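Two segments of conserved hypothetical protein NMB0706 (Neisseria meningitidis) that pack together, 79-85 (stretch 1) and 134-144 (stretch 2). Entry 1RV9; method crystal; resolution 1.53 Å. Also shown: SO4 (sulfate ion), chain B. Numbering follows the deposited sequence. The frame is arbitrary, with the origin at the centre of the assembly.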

# COMPACT_ATOMS: atom_id res chain seq x y z
N ASN A 79 9.58 -8.86 -0.88
CA ASN A 79 9.55 -9.56 0.39
C ASN A 79 9.52 -8.40 1.37
O ASN A 79 10.57 -7.88 1.78
N GLN A 80 8.31 -7.96 1.71
CA GLN A 80 8.13 -6.83 2.60
C GLN A 80 8.55 -7.16 4.02
O GLN A 80 8.15 -8.18 4.57
N ILE A 81 9.36 -6.28 4.60
CA ILE A 81 9.85 -6.49 5.96
C ILE A 81 9.64 -5.26 6.84
O ILE A 81 10.34 -5.07 7.84
N HIS A 82 8.67 -4.43 6.46
CA HIS A 82 8.34 -3.22 7.20
C HIS A 82 9.53 -2.27 7.36
O HIS A 82 9.69 -1.60 8.38
N SER A 83 10.34 -2.21 6.31
CA SER A 83 11.51 -1.36 6.24
C SER A 83 11.12 -0.08 5.51
O SER A 83 9.94 0.14 5.20
N THR A 84 12.11 0.75 5.24
CA THR A 84 11.89 2.00 4.52
C THR A 84 12.70 1.91 3.22
O THR A 84 12.98 2.92 2.58
N VAL A 85 13.05 0.68 2.85
CA VAL A 85 13.85 0.44 1.65
C VAL A 85 13.05 0.46 0.35
O VAL A 85 12.02 -0.20 0.23
N ALA A 134 4.26 2.02 -2.30
CA ALA A 134 4.92 1.90 -1.01
C ALA A 134 4.03 1.20 0.02
O ALA A 134 2.82 1.43 0.08
N HIS A 135 4.66 0.34 0.81
CA HIS A 135 4.00 -0.41 1.87
C HIS A 135 4.19 0.40 3.15
O HIS A 135 5.30 0.47 3.69
N ALA A 136 3.11 1.00 3.63
CA ALA A 136 3.18 1.84 4.81
C ALA A 136 2.47 1.32 6.05
O ALA A 136 1.36 1.75 6.37
N GLY A 137 3.11 0.36 6.73
CA GLY A 137 2.57 -0.13 7.98
C GLY A 137 2.96 0.99 8.92
O GLY A 137 3.61 1.94 8.47
N TRP A 138 2.61 0.93 10.20
CA TRP A 138 2.98 2.04 11.07
C TRP A 138 4.49 2.19 11.21
O TRP A 138 5.00 3.30 11.31
N ARG A 139 5.22 1.08 11.18
CA ARG A 139 6.68 1.14 11.32
C ARG A 139 7.33 1.84 10.12
O ARG A 139 8.15 2.74 10.29
N GLY A 140 6.97 1.41 8.91
CA GLY A 140 7.56 2.03 7.74
C GLY A 140 7.11 3.47 7.56
O GLY A 140 7.87 4.32 7.10
N LEU A 141 5.86 3.74 7.94
CA LEU A 141 5.32 5.09 7.80
C LEU A 141 6.07 6.04 8.73
O LEU A 141 6.52 7.11 8.32
N ALA A 142 6.22 5.64 9.99
CA ALA A 142 6.92 6.46 10.96
C ALA A 142 8.42 6.51 10.64
O ALA A 142 9.11 7.47 10.99
N GLY A 143 8.90 5.47 9.96
CA GLY A 143 10.31 5.38 9.61
C GLY A 143 10.75 6.19 8.40
O GLY A 143 11.95 6.42 8.21
N GLY A 144 9.79 6.59 7.57
CA GLY A 144 10.11 7.39 6.40
C GLY A 144 10.06 6.69 5.05
O GLY A 144 10.73 7.12 4.11

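Two chain segments far apart in sequence can pack closely without a single direct hydrogen bond, provided that their side chains fit and that water serves the polar groups between them. The contact between residues 79-85 and 134-144 is a compact example. It buries 419 Å² in all, and most of it is built around His82, His135 and Thr84.

The two histidines form its aromatic centre. His135 points toward the first stretch from the strand, with chi1 in the t well, while the CA-to-CB bond of His82 runs sideways and its m rotamer (chi1 -69°) brings the imidazole over the second stretch. The rings meet edge-to-face, the edge of His135 directed at the face of His82, with planes at 62° and centroids 4.7 Å apart; the closest atoms are His82 CE1 and His135 CE1, at 3.4 Å. Gln80, also pointing toward its partner with an m, t side chain, lays its amide over one face of the His135 ring, Gln80 NE2 lying 3.5 Å from His135 ND1. Both atoms find hydrogen bonds elsewhere in the structure.

The two ring nitrogens of His82 are both engaged. His82 NE2 donates to O4 of a sulfate ion (SO4 O4) at 2.6 Å; the ion probably came from the crystallisation liquor. On the other side of the ring, His82 ND1 lies 2.9 Å from the oxygen of water 1, which also accepts hydrogen bonds from Gly140 N and, weakly, from Gly137 N. These amides belong to the N-cap residue and the first turn of the helix, where backbone NH groups lack partners within the helix, so the water joins the imidazole to the helix start. Water 2 makes a second bridge, donating to both Ser83 O and His135 O.

Glycine allows the backbones to come close, with the CA atoms of His82 and Gly140 only 5.3 Å apart. An ideal CB on Gly137 would lie 2.9 Å from His82 ND1, a clash, and one on Gly140 would sit tightly, 3.2 Å from Ser83 O. Within the first turn of the helix, Arg139 adds a looser contact, Arg139 CB lying 4.2 Å from His82 O.

Thr84 completes the fit at the far end of the helix. Pointing toward the second stretch in the p rotamer, it places its methyl, Thr84 CG2, 3.5 Å from Gly143 C and 3.9 Å from Gly140 O. A CB on Gly143 would fall 2.9 Å from Thr84 CG2, so the methyl occupies room that the bare glycine leaves free.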

# COMPACT_ATOMS: atom_id res chain seq x y z
CB ASN A 79 10.80 -10.41 0.62
CG ASN A 79 10.79 -11.08 1.98
OD1 ASN A 79 9.76 -11.61 2.40
ND2 ASN A 79 11.92 -11.05 2.67
CB GLN A 80 6.66 -6.39 2.55
CG GLN A 80 6.24 -5.99 1.14
CD GLN A 80 4.75 -5.79 0.95
OE1 GLN A 80 4.29 -5.54 -0.17
NE2 GLN A 80 3.98 -5.89 2.03
CB ILE A 81 11.35 -6.85 5.95
CG1 ILE A 81 12.15 -5.79 5.18
CG2 ILE A 81 11.55 -8.22 5.32
CD1 ILE A 81 13.65 -5.96 5.28
CB HIS A 82 7.76 -3.60 8.56
CG HIS A 82 6.41 -4.24 8.46
ND1 HIS A 82 5.24 -3.52 8.49
CD2 HIS A 82 6.05 -5.53 8.27
CE1 HIS A 82 4.21 -4.33 8.32
NE2 HIS A 82 4.68 -5.56 8.19
CB SER A 83 12.62 -2.04 5.43
OG SER A 83 12.29 -2.04 4.04
CB THR A 84 12.38 3.22 5.33
OG1 THR A 84 13.79 3.09 5.58
CG2 THR A 84 11.63 3.32 6.65
CB VAL A 85 14.59 -0.92 1.76
CG1 VAL A 85 15.44 -1.17 0.51
CG2 VAL A 85 15.48 -0.91 2.99
CB ALA A 134 5.32 3.28 -0.49
CB HIS A 135 4.65 -1.79 2.01
CG HIS A 135 4.18 -2.57 3.20
ND1 HIS A 135 5.05 -3.21 4.05
CD2 HIS A 135 2.94 -2.83 3.67
CE1 HIS A 135 4.37 -3.84 4.99
NE2 HIS A 135 3.08 -3.63 4.78
CB ALA A 136 2.67 3.25 4.48
CB TRP A 138 2.33 1.92 12.45
CG TRP A 138 2.91 0.89 13.37
CD1 TRP A 138 2.50 -0.40 13.52
CD2 TRP A 138 3.97 1.09 14.31
NE1 TRP A 138 3.25 -1.02 14.49
CE2 TRP A 138 4.16 -0.13 14.99
CE3 TRP A 138 4.79 2.18 14.63
CZ2 TRP A 138 5.13 -0.29 15.99
CZ3 TRP A 138 5.75 2.02 15.62
CH2 TRP A 138 5.92 0.79 16.29
CB ARG A 139 7.26 -0.26 11.49
CG ARG A 139 6.98 -0.86 12.86
CD ARG A 139 7.36 -2.33 12.93
NE ARG A 139 7.02 -2.90 14.23
CZ ARG A 139 7.71 -2.70 15.35
NH1 ARG A 139 8.80 -1.94 15.34
NH2 ARG A 139 7.30 -3.24 16.49
CB LEU A 141 3.82 5.09 8.11
CG LEU A 141 3.06 6.40 7.84
CD1 LEU A 141 3.19 6.77 6.37
CD2 LEU A 141 1.59 6.23 8.22
CB ALA A 142 6.71 5.92 12.37
S SO4 B . 2.83 -8.82 7.47
O1 SO4 B . 3.75 -9.65 8.28
O2 SO4 B . 2.37 -9.59 6.30
O3 SO4 B . 1.67 -8.43 8.29
O4 SO4 B . 3.54 -7.62 7.01
O HOH W 1 5.59 -0.78 7.60
O HOH W 2 7.27 -0.51 5.41